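Long-range contacts in pectate lyase 1 (Juniperus ashei, PDB 1PXZ), which cleaves pectate by elimination, though with low activity, as a calcium-dependent polysaccharide lyase, and is the major allergen of mountain cedar pollen: residues A[228-234]-A[250-256]; A[194-199]-A[222-227]; A[257-263]-A[293-298]; A[178-182]-A[207-211]. All blocks are in the same frame, centred on the assembly; numbering follows the deposited sequence.

Interaction 1 of 4, residues A[228-234]-A[250-256]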
# COMPACT_ATOMS: atom_id res chain seq x y z
N GLN A 228 -6.76 -10.32 -8.22
CA GLN A 228 -5.71 -9.98 -9.18
C GLN A 228 -5.15 -8.59 -8.90
O GLN A 228 -5.53 -7.98 -7.87
CB GLN A 228 -6.31 -10.08 -10.58
CG GLN A 228 -7.34 -9.00 -10.88
CD GLN A 228 -8.77 -9.45 -10.72
OE1 GLN A 228 -9.72 -8.68 -10.91
NE2 GLN A 228 -9.01 -10.70 -10.38
N ARG A 229 -4.27 -8.05 -9.73
CA ARG A 229 -3.66 -6.74 -9.54
C ARG A 229 -2.79 -6.68 -8.30
O ARG A 229 -3.02 -5.92 -7.35
CB ARG A 229 -4.72 -5.65 -9.41
CG ARG A 229 -5.62 -5.54 -10.65
CD ARG A 229 -6.52 -4.32 -10.50
NE ARG A 229 -7.32 -4.10 -11.71
CZ ARG A 229 -8.08 -3.02 -11.86
NH1 ARG A 229 -8.11 -2.11 -10.89
NH2 ARG A 229 -8.77 -2.89 -12.98
N MET A 230 -1.73 -7.50 -8.27
CA MET A 230 -0.92 -7.58 -7.06
C MET A 230 0.57 -7.44 -7.34
O MET A 230 1.36 -8.33 -6.99
CB MET A 230 -1.18 -8.92 -6.34
CG MET A 230 -2.64 -8.97 -5.85
SD MET A 230 -2.99 -10.56 -5.08
CE MET A 230 -3.73 -11.46 -6.44
N PRO A 231 1.03 -6.36 -7.93
CA PRO A 231 0.24 -5.24 -8.40
C PRO A 231 -0.15 -5.32 -9.86
O PRO A 231 0.35 -6.15 -10.60
CB PRO A 231 1.25 -4.08 -8.25
CG PRO A 231 2.53 -4.72 -8.68
CD PRO A 231 2.48 -6.13 -8.15
N ARG A 232 -1.03 -4.40 -10.27
CA ARG A 232 -1.19 -4.04 -11.68
C ARG A 232 -0.52 -2.66 -11.83
O ARG A 232 -0.95 -1.70 -11.19
CB ARG A 232 -2.63 -3.99 -12.16
CG ARG A 232 -2.77 -3.75 -13.67
CD ARG A 232 -4.05 -3.01 -13.99
NE ARG A 232 -4.41 -3.08 -15.40
CZ ARG A 232 -3.85 -2.34 -16.36
NH1 ARG A 232 -2.90 -1.45 -16.08
NH2 ARG A 232 -4.24 -2.45 -17.62
N ALA A 233 0.50 -2.58 -12.67
CA ALA A 233 1.28 -1.36 -12.85
C ALA A 233 1.21 -0.77 -14.26
O ALA A 233 1.00 -1.50 -15.23
CB ALA A 233 2.73 -1.70 -12.54
N ARG A 234 1.41 0.53 -14.39
CA ARG A 234 1.55 1.22 -15.67
C ARG A 234 2.73 2.20 -15.65
O ARG A 234 2.88 2.88 -14.63
CB ARG A 234 0.34 2.08 -16.02
CG ARG A 234 -0.97 1.40 -16.31
CD ARG A 234 -1.98 2.44 -16.80
NE ARG A 234 -3.20 1.78 -17.23
CZ ARG A 234 -4.20 1.38 -16.46
NH1 ARG A 234 -4.18 1.57 -15.15
NH2 ARG A 234 -5.25 0.78 -17.01
N ILE A 250 -7.26 -14.48 -11.40
CA ILE A 250 -7.03 -14.22 -12.82
C ILE A 250 -5.53 -14.27 -13.12
O ILE A 250 -5.08 -15.08 -13.94
CB ILE A 250 -7.63 -12.88 -13.26
CG1 ILE A 250 -9.13 -12.77 -12.97
CG2 ILE A 250 -7.33 -12.61 -14.73
CD1 ILE A 250 -9.68 -11.38 -13.26
N TYR A 251 -4.79 -13.41 -12.45
CA TYR A 251 -3.34 -13.40 -12.47
C TYR A 251 -2.83 -12.77 -11.18
O TYR A 251 -3.64 -12.22 -10.43
CB TYR A 251 -2.78 -12.57 -13.63
CG TYR A 251 -3.19 -11.11 -13.57
CD1 TYR A 251 -4.43 -10.73 -14.06
CD2 TYR A 251 -2.37 -10.12 -13.03
CE1 TYR A 251 -4.85 -9.40 -14.02
CE2 TYR A 251 -2.77 -8.80 -12.98
CZ TYR A 251 -4.01 -8.45 -13.48
OH TYR A 251 -4.40 -7.13 -13.43
N ALA A 252 -1.50 -12.77 -11.02
CA ALA A 252 -0.95 -12.12 -9.83
C ALA A 252 -0.35 -10.76 -10.13
O ALA A 252 -0.69 -9.78 -9.47
CB ALA A 252 0.11 -12.98 -9.15
N ILE A 253 0.57 -10.73 -11.08
CA ILE A 253 1.29 -9.49 -11.39
C ILE A 253 1.00 -9.08 -12.82
O ILE A 253 1.10 -9.92 -13.72
CB ILE A 253 2.80 -9.69 -11.17
CG1 ILE A 253 3.11 -10.00 -9.71
CG2 ILE A 253 3.60 -8.48 -11.65
CD1 ILE A 253 4.55 -10.40 -9.47
N GLY A 254 0.64 -7.82 -13.06
CA GLY A 254 0.35 -7.52 -14.48
C GLY A 254 0.51 -6.04 -14.73
O GLY A 254 0.93 -5.27 -13.86
N GLY A 255 0.14 -5.61 -15.94
CA GLY A 255 0.36 -4.18 -16.20
C GLY A 255 0.22 -3.87 -17.68
O GLY A 255 0.05 -4.77 -18.51
N SER A 256 0.31 -2.57 -17.96
CA SER A 256 0.15 -2.07 -19.33
C SER A 256 1.00 -0.83 -19.50
O SER A 256 1.51 -0.30 -18.51
CB SER A 256 -1.32 -1.76 -19.64
OG SER A 256 -1.85 -0.79 -18.75
O HOH W 1 -6.80 -6.18 -14.43
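Backbone hydrogen bonds carry most of this pairing. Ala233 N reaches Gly254 O at 3.0 Å, Ser256 N reaches Ala233 O at 3.0 Å, and Gly254 N reaches Pro231 O at 3.0 Å, so that Arg232 sits beside Gly254 and Ala233 beside Gly255 in parallel register. A further bond, Met230 N to Ala252 O at 2.8 Å, extends the pairing back past the cis peptide before Pro231. These are successive rungs of a right-handed parallel beta-helix, the fold of polysaccharide lyase family 1, with strand 198-201 continuing the same sheet beyond 232-234. A CB on Gly254 would run into Tyr251 CE2 as the ring is placed; at Gly255 one would strike Ala233 O, and the backbone angles alone call for glycine. Among polar side chains, Arg232 gives two hydrogen bonds to Ser256 OG, from NH1 at 2.9 Å and NH2 at 3.1 Å, while Arg234 NH1 turns to Gly202 O. Tyr251 OH holds a water at 2.8 Å that Arg229 NE, of the predicted active-site arginine, meets only weakly at 3.5 Å. Gln228 CB makes a CH-pi contact over the Tyr251 ring face, 4.0 Å from its centroid; the apolar pair is Pro231 CD with Ile253 CG1 at 4.2 Å.

Interaction 2 of 4, residues A[194-199]-A[222-227]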
# COMPACT_ATOMS: atom_id res chain seq x y z
N ASN A 194 -9.57 -11.58 0.56
CA ASN A 194 -11.01 -11.54 0.28
C ASN A 194 -11.39 -10.33 -0.53
O ASN A 194 -12.25 -9.53 -0.12
CB ASN A 194 -11.80 -11.57 1.60
CG ASN A 194 -11.63 -12.88 2.35
OD1 ASN A 194 -11.01 -13.85 1.90
ND2 ASN A 194 -12.22 -12.91 3.55
N HIS A 195 -10.77 -10.14 -1.68
CA HIS A 195 -10.94 -8.92 -2.45
C HIS A 195 -10.52 -9.15 -3.89
O HIS A 195 -9.48 -9.78 -4.05
CB HIS A 195 -10.10 -7.77 -1.84
CG HIS A 195 -10.41 -6.48 -2.52
ND1 HIS A 195 -9.70 -5.99 -3.61
CD2 HIS A 195 -11.40 -5.59 -2.28
CE1 HIS A 195 -10.25 -4.84 -3.99
NE2 HIS A 195 -11.28 -4.59 -3.20
N HIS A 196 -11.27 -8.67 -4.88
CA HIS A 196 -10.88 -8.88 -6.28
C HIS A 196 -9.74 -7.99 -6.74
O HIS A 196 -8.65 -8.48 -7.01
CB HIS A 196 -12.07 -8.64 -7.22
CG HIS A 196 -13.22 -9.52 -6.85
ND1 HIS A 196 -13.34 -10.81 -7.32
CD2 HIS A 196 -14.29 -9.31 -6.04
CE1 HIS A 196 -14.44 -11.35 -6.82
NE2 HIS A 196 -15.04 -10.46 -6.05
N LYS A 197 -9.97 -6.68 -6.88
CA LYS A 197 -9.00 -5.80 -7.53
C LYS A 197 -8.07 -5.15 -6.52
O LYS A 197 -8.37 -4.11 -5.94
CB LYS A 197 -9.72 -4.71 -8.33
CG LYS A 197 -10.52 -5.24 -9.50
CD LYS A 197 -11.35 -4.14 -10.15
CE LYS A 197 -12.14 -4.67 -11.34
NZ LYS A 197 -11.44 -5.78 -12.03
N VAL A 198 -6.90 -5.74 -6.29
CA VAL A 198 -6.13 -5.32 -5.13
C VAL A 198 -5.36 -4.02 -5.22
O VAL A 198 -5.53 -3.11 -4.39
CB VAL A 198 -5.16 -6.47 -4.79
CG1 VAL A 198 -4.26 -6.12 -3.62
CG2 VAL A 198 -6.00 -7.72 -4.47
N MET A 199 -4.44 -3.88 -6.18
CA MET A 199 -3.53 -2.73 -6.13
C MET A 199 -3.25 -2.20 -7.53
O MET A 199 -2.80 -2.97 -8.37
CB MET A 199 -2.25 -3.19 -5.43
CG MET A 199 -1.14 -2.16 -5.36
SD MET A 199 0.37 -2.87 -4.69
CE MET A 199 -0.23 -3.90 -3.37
N PHE A 222 -0.34 -11.87 0.08
CA PHE A 222 -1.40 -11.65 -0.89
C PHE A 222 -2.37 -12.82 -0.89
O PHE A 222 -2.08 -13.89 -1.45
CB PHE A 222 -0.80 -11.49 -2.30
CG PHE A 222 -0.20 -10.11 -2.51
CD1 PHE A 222 -1.00 -8.99 -2.58
CD2 PHE A 222 1.16 -9.98 -2.65
CE1 PHE A 222 -0.46 -7.72 -2.79
CE2 PHE A 222 1.73 -8.71 -2.83
CZ PHE A 222 0.93 -7.59 -2.87
N GLY A 223 -3.52 -12.64 -0.26
CA GLY A 223 -4.46 -13.74 -0.16
C GLY A 223 -4.63 -14.28 1.24
O GLY A 223 -4.00 -13.82 2.21
N PRO A 224 -5.52 -15.26 1.45
CA PRO A 224 -6.29 -15.96 0.43
C PRO A 224 -7.42 -15.16 -0.22
O PRO A 224 -7.81 -14.12 0.31
CB PRO A 224 -6.98 -17.10 1.21
CG PRO A 224 -6.33 -17.17 2.53
CD PRO A 224 -5.80 -15.79 2.81
N ASN A 225 -7.92 -15.70 -1.32
CA ASN A 225 -9.04 -15.11 -2.02
C ASN A 225 -8.78 -13.67 -2.45
O ASN A 225 -9.69 -12.83 -2.44
CB ASN A 225 -10.29 -15.13 -1.13
CG ASN A 225 -10.61 -16.53 -0.64
OD1 ASN A 225 -10.86 -16.77 0.55
ND2 ASN A 225 -10.58 -17.45 -1.60
N ALA A 226 -7.54 -13.41 -2.85
CA ALA A 226 -7.25 -12.16 -3.55
C ALA A 226 -7.32 -12.42 -5.05
O ALA A 226 -6.78 -13.43 -5.52
CB ALA A 226 -5.92 -11.63 -3.06
N GLY A 227 -8.01 -11.57 -5.81
CA GLY A 227 -8.34 -11.86 -7.19
C GLY A 227 -7.22 -11.57 -8.16
O GLY A 227 -6.78 -12.47 -8.89
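Two consecutive coils of the beta-helix meet here, where the chain rounds a corner at 196-197, and the fit depends on small residues facing larger ones. On the inner side, Val198 is the bump that reaches across: its CG2 rests 4.2 Å from Ala226 CB, and its CG1 lies 4.2 Å from Phe222 CE1. Met199, with chi1 and chi2 t and chi3 m, brings CE to 3.9 Å from Phe222 CE1, so both side chains touch the edge of the ring rather than its face. Phe222 in turn stacks with Tyr245 of the following coil, and its ring lies nearly parallel to that of Phe192, which makes it one member of an aromatic row along the interior. The tightest spot is where Gly227 CA lies 4.0 Å from His196 CA; a CB on the glycine would clash with His196 O, and the hollow exists because the residue has none.

At the outer side the side chains of Asn194 and Asn225, both with left-handed backbones, lie one against the other, and main-chain bonds close the gap behind them. Asn194 N bonds to Pro224 O at 3.1 Å, His195 N to Asn225 O at 3.0 Å, and Gly227 N to His195 O at 2.9 Å, with His195 and Ala226 forming a parallel bridge. Main-chain amides thus hold the turn in register, while the apolar side chains fill the interior beneath it.

Interaction 3 of 4, residues A[257-263]-A[293-298]; sequences SNPTILS and NWVWRS
At the apolar centre, Ile261 (chi1 m, chi2 t) lays CD1 over the six-membered ring of Trp296 (chi1 m, chi2 near 20°), 3.7 Å from its centroid. Pro259 CG meets Trp296 CZ2 at 3.8 Å, and Trp296 NE1 bonds to Pro259 O (2.9 Å). Next to it, Trp294 (chi1 m, chi2 0°) receives Asn258 CA over its five-membered ring, 3.5 Å from the centroid, with Pro259 CD 4.1 Å from Trp294 CE3. Ser257 and Asn258 are both left-handed (phi/psi 54/50 and 51/59) and turn the chain into strand 260-263. That strand runs parallel to 296-298, the axes 4.8 Å apart and 2° from aligned, pairing Ile261 with Trp296, Leu262 with Arg297 and Ser263 with Ser298. Ile261 N bonds to Val295 O (3.1 Å), Arg297 N to Ile261 O (2.9 Å) and Ser263 N to Arg297 O (2.8 Å), the stacking of coils characteristic of a parallel beta-helix. Leu262 CD2 covers the Arg297 guanidinium, 3.7 Å from Arg297 CZ. At the polar edge a water joins Val295 N (2.9 Å) to Thr260 OG1 (3.1 Å), and Ser263 and Ser298 share Asp301. Indole contacts and regular amide bonding thus work together, with even the buried Trp296 NH given an acceptor.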
# COMPACT_ATOMS: atom_id res chain seq x y z
N SER A 257 1.17 -0.40 -20.76
CA SER A 257 1.99 0.78 -21.01
C SER A 257 3.38 0.65 -20.38
O SER A 257 3.86 1.54 -19.69
CB SER A 257 1.26 2.03 -20.51
OG SER A 257 -0.00 2.17 -21.17
N ASN A 258 4.04 -0.46 -20.66
CA ASN A 258 5.46 -0.62 -20.41
C ASN A 258 5.88 -0.26 -19.00
O ASN A 258 6.73 0.61 -18.81
CB ASN A 258 6.25 0.26 -21.39
CG ASN A 258 7.75 0.14 -21.37
OD1 ASN A 258 8.47 1.08 -21.75
ND2 ASN A 258 8.33 -0.96 -20.95
N PRO A 259 5.34 -0.91 -17.98
CA PRO A 259 5.94 -0.73 -16.65
C PRO A 259 7.18 -1.61 -16.58
O PRO A 259 7.30 -2.61 -17.31
CB PRO A 259 4.82 -1.25 -15.72
CG PRO A 259 4.26 -2.39 -16.53
CD PRO A 259 4.23 -1.87 -17.96
N THR A 260 8.10 -1.23 -15.71
CA THR A 260 9.23 -2.05 -15.32
C THR A 260 8.86 -2.76 -14.02
O THR A 260 8.60 -2.12 -13.01
CB THR A 260 10.51 -1.20 -15.13
OG1 THR A 260 10.76 -0.59 -16.42
CG2 THR A 260 11.70 -2.05 -14.75
N ILE A 261 8.85 -4.08 -14.08
CA ILE A 261 8.49 -4.90 -12.94
C ILE A 261 9.63 -5.83 -12.57
O ILE A 261 9.99 -6.70 -13.35
CB ILE A 261 7.19 -5.70 -13.23
CG1 ILE A 261 6.04 -4.77 -13.58
CG2 ILE A 261 6.92 -6.62 -12.05
CD1 ILE A 261 4.73 -5.41 -14.00
N LEU A 262 10.17 -5.62 -11.38
CA LEU A 262 11.27 -6.40 -10.84
C LEU A 262 10.76 -7.28 -9.72
O LEU A 262 10.63 -6.86 -8.57
CB LEU A 262 12.42 -5.48 -10.40
CG LEU A 262 12.84 -4.45 -11.47
CD1 LEU A 262 14.04 -3.65 -10.99
CD2 LEU A 262 13.14 -5.12 -12.81
N SER A 263 10.47 -8.53 -10.11
CA SER A 263 10.00 -9.54 -9.17
C SER A 263 11.19 -10.29 -8.59
O SER A 263 11.95 -10.88 -9.34
CB SER A 263 9.03 -10.50 -9.87
OG SER A 263 8.73 -11.60 -9.03
N ASN A 293 9.65 -5.63 -25.38
CA ASN A 293 10.59 -4.61 -24.92
C ASN A 293 10.39 -4.34 -23.44
O ASN A 293 11.28 -3.76 -22.80
CB ASN A 293 10.40 -3.32 -25.73
CG ASN A 293 10.89 -3.47 -27.17
OD1 ASN A 293 10.41 -2.83 -28.10
ND2 ASN A 293 11.89 -4.32 -27.38
N TRP A 294 9.24 -4.74 -22.89
CA TRP A 294 9.01 -4.39 -21.47
C TRP A 294 9.95 -5.16 -20.57
O TRP A 294 10.24 -6.34 -20.71
CB TRP A 294 7.56 -4.69 -21.11
CG TRP A 294 6.51 -3.96 -21.87
CD1 TRP A 294 6.64 -3.05 -22.87
CD2 TRP A 294 5.09 -4.13 -21.65
NE1 TRP A 294 5.39 -2.63 -23.29
CE2 TRP A 294 4.43 -3.28 -22.55
CE3 TRP A 294 4.36 -4.92 -20.76
CZ2 TRP A 294 3.03 -3.19 -22.60
CZ3 TRP A 294 2.97 -4.83 -20.81
CH2 TRP A 294 2.33 -3.98 -21.73
N VAL A 295 10.49 -4.52 -19.53
CA VAL A 295 11.48 -5.23 -18.73
C VAL A 295 10.76 -5.78 -17.50
O VAL A 295 10.51 -5.04 -16.55
CB VAL A 295 12.64 -4.31 -18.35
CG1 VAL A 295 13.54 -4.99 -17.32
CG2 VAL A 295 13.47 -3.92 -19.58
N TRP A 296 10.40 -7.05 -17.60
CA TRP A 296 9.73 -7.75 -16.50
C TRP A 296 10.62 -8.91 -16.08
O TRP A 296 10.72 -9.91 -16.78
CB TRP A 296 8.35 -8.26 -16.91
CG TRP A 296 7.31 -7.21 -17.14
CD1 TRP A 296 7.47 -5.89 -17.42
CD2 TRP A 296 5.89 -7.44 -17.12
NE1 TRP A 296 6.26 -5.27 -17.57
CE2 TRP A 296 5.27 -6.21 -17.39
CE3 TRP A 296 5.09 -8.57 -16.90
CZ2 TRP A 296 3.88 -6.07 -17.44
CZ3 TRP A 296 3.70 -8.44 -16.95
CH2 TRP A 296 3.12 -7.18 -17.22
N ARG A 297 11.27 -8.77 -14.93
CA ARG A 297 12.24 -9.77 -14.49
C ARG A 297 11.78 -10.56 -13.26
O ARG A 297 11.10 -10.02 -12.38
CB ARG A 297 13.57 -9.11 -14.13
CG ARG A 297 14.06 -8.08 -15.13
CD ARG A 297 15.59 -8.04 -15.11
NE ARG A 297 16.11 -7.52 -13.85
CZ ARG A 297 16.54 -6.26 -13.73
NH1 ARG A 297 16.49 -5.48 -14.80
NH2 ARG A 297 17.02 -5.81 -12.57
N SER A 298 12.16 -11.84 -13.26
CA SER A 298 11.91 -12.72 -12.12
C SER A 298 13.24 -13.26 -11.60
O SER A 298 13.95 -13.96 -12.35
CB SER A 298 10.97 -13.86 -12.51
OG SER A 298 10.95 -14.88 -11.54
O HOH W 2 9.92 -1.71 -19.18

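Interaction 4 of 4, residues A[178-182]-A[207-211]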
# COMPACT_ATOMS: atom_id res chain seq x y z
N VAL A 178 -2.72 4.06 -6.50
CA VAL A 178 -1.63 5.04 -6.51
C VAL A 178 -1.61 5.68 -7.89
O VAL A 178 -1.48 4.97 -8.89
CB VAL A 178 -0.30 4.36 -6.19
CG1 VAL A 178 0.87 5.35 -6.23
CG2 VAL A 178 -0.35 3.70 -4.82
N THR A 179 -1.80 6.98 -8.00
CA THR A 179 -1.95 7.66 -9.26
C THR A 179 -1.35 9.06 -9.28
O THR A 179 -0.96 9.61 -8.26
CB THR A 179 -3.44 7.88 -9.63
OG1 THR A 179 -4.01 8.74 -8.63
CG2 THR A 179 -4.26 6.61 -9.61
N LEU A 180 -1.33 9.61 -10.49
CA LEU A 180 -1.00 10.99 -10.77
C LEU A 180 0.33 11.44 -10.21
O LEU A 180 0.37 12.37 -9.39
CB LEU A 180 -2.07 11.94 -10.18
CG LEU A 180 -1.93 13.40 -10.66
CD1 LEU A 180 -2.11 13.46 -12.17
CD2 LEU A 180 -2.91 14.33 -9.96
N GLY A 181 1.44 10.84 -10.64
CA GLY A 181 2.72 11.39 -10.21
C GLY A 181 3.14 11.02 -8.82
O GLY A 181 4.06 11.60 -8.24
N SER A 182 2.49 10.02 -8.22
CA SER A 182 2.93 9.57 -6.90
C SER A 182 4.24 8.80 -7.02
O SER A 182 4.44 8.08 -8.00
CB SER A 182 1.88 8.67 -6.24
OG SER A 182 0.67 9.42 -6.07
N TYR A 207 -1.80 8.77 -18.90
CA TYR A 207 -0.90 9.56 -18.06
C TYR A 207 0.54 9.08 -18.05
O TYR A 207 0.99 8.42 -17.09
CB TYR A 207 -1.43 9.57 -16.61
CG TYR A 207 -0.83 10.71 -15.82
CD1 TYR A 207 -1.32 12.01 -15.95
CD2 TYR A 207 0.23 10.49 -14.94
CE1 TYR A 207 -0.76 13.05 -15.23
CE2 TYR A 207 0.79 11.52 -14.22
CZ TYR A 207 0.29 12.80 -14.37
OH TYR A 207 0.85 13.84 -13.65
N ASP A 208 1.30 9.40 -19.08
CA ASP A 208 2.70 8.94 -19.12
C ASP A 208 3.57 9.66 -18.12
O ASP A 208 4.76 9.38 -17.94
CB ASP A 208 3.23 9.08 -20.55
CG ASP A 208 2.44 10.14 -21.30
OD1 ASP A 208 1.23 9.93 -21.53
OD2 ASP A 208 3.04 11.18 -21.66
N ASP A 209 3.03 10.63 -17.37
CA ASP A 209 3.93 11.24 -16.37
C ASP A 209 4.17 10.29 -15.20
O ASP A 209 5.02 10.50 -14.33
CB ASP A 209 3.38 12.60 -15.94
CG ASP A 209 3.78 13.68 -16.93
OD1 ASP A 209 4.57 13.37 -17.86
OD2 ASP A 209 3.31 14.82 -16.79
N ASP A 210 3.44 9.17 -15.16
CA ASP A 210 3.72 8.11 -14.21
C ASP A 210 5.02 7.39 -14.54
O ASP A 210 5.43 6.51 -13.78
CB ASP A 210 2.56 7.11 -14.17
CG ASP A 210 1.39 7.67 -13.37
OD1 ASP A 210 1.64 8.55 -12.51
OD2 ASP A 210 0.26 7.21 -13.63
N LYS A 211 5.69 7.75 -15.64
CA LYS A 211 6.99 7.13 -15.93
C LYS A 211 8.01 7.34 -14.81
O LYS A 211 8.94 6.53 -14.70
CB LYS A 211 7.57 7.64 -17.26
CG LYS A 211 6.89 6.94 -18.44
CD LYS A 211 7.46 7.38 -19.77
CE LYS A 211 6.38 7.46 -20.84
NZ LYS A 211 6.83 6.85 -22.13
O HOH W 3 1.48 7.39 -9.62
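A single direct hydrogen bond, Gly181 N to Asp210 OD1 at 3.0 Å and nearly straight, joins these two loops, which project from neighbouring coils of the parallel beta-helix near the probable calcium site. Asp210 takes chi1 m with chi2 near -24°, which swings its carboxylate across to the turn at 180-181. The same OD1 accepts a hydrogen bond from a water at 3.1 Å, and that water accepts a weak one from Ser182 N at 3.1 Å, so the carboxylate serves two neighbouring amides. Two consecutive left-handed residues, Leu180 and Gly181, form the turn; at Gly181's angles (79/14) a CB would jam against the preceding carbonyl O. At Leu180 the CA-to-CB bond leads away from the other loop, but chi1 t and chi2 p carry CD1 back to 3.3 Å from CZ of Tyr207. That ring, with chi1 t, also comes within 3.7 Å of Gly181 N at its CE2; it is poorly ordered, so this packing is less firmly defined. Ser182, with chi1 m, folds its OG back onto Thr179 O at 2.7 Å; Thr179 OG1, with chi1 p, bonds to Met155 O.

The first loop leaves strand 174-179, which is flanked by strands 153-156 and 198-201 in the parallel sheet and carries Asp177, a calcium ligand by similarity. The second is a short 3-10 segment in the excursion between strands 198-201 and 214-218, where Asp210 also packs on Tyr235.

How the interactions relate
Interactions 1 and 2 are buried, interaction 3 is partly buried and interaction 4 lies at the surface. Interactions 1 and 3 are both regular parallel strand pairing between neighbouring coils, on two different sheets of the beta-helix: strand 253-256 leads into strand 260-264, and Trp294 and Trp296 of interaction 3 pack on Gly255 and Ser256 of interaction 1. Interaction 2 joins coils at a corner, and meets interaction 1 where Gln228 and Arg229 pair with the 194-199 segment. Interaction 4 touches interaction 1 only lightly. Chemistry follows place: runs of main-chain bonds with side-chain packing between coils; outside, a single carboxylate-to-amide bond, a water bridge and a leucine against a poorly ordered tyrosine.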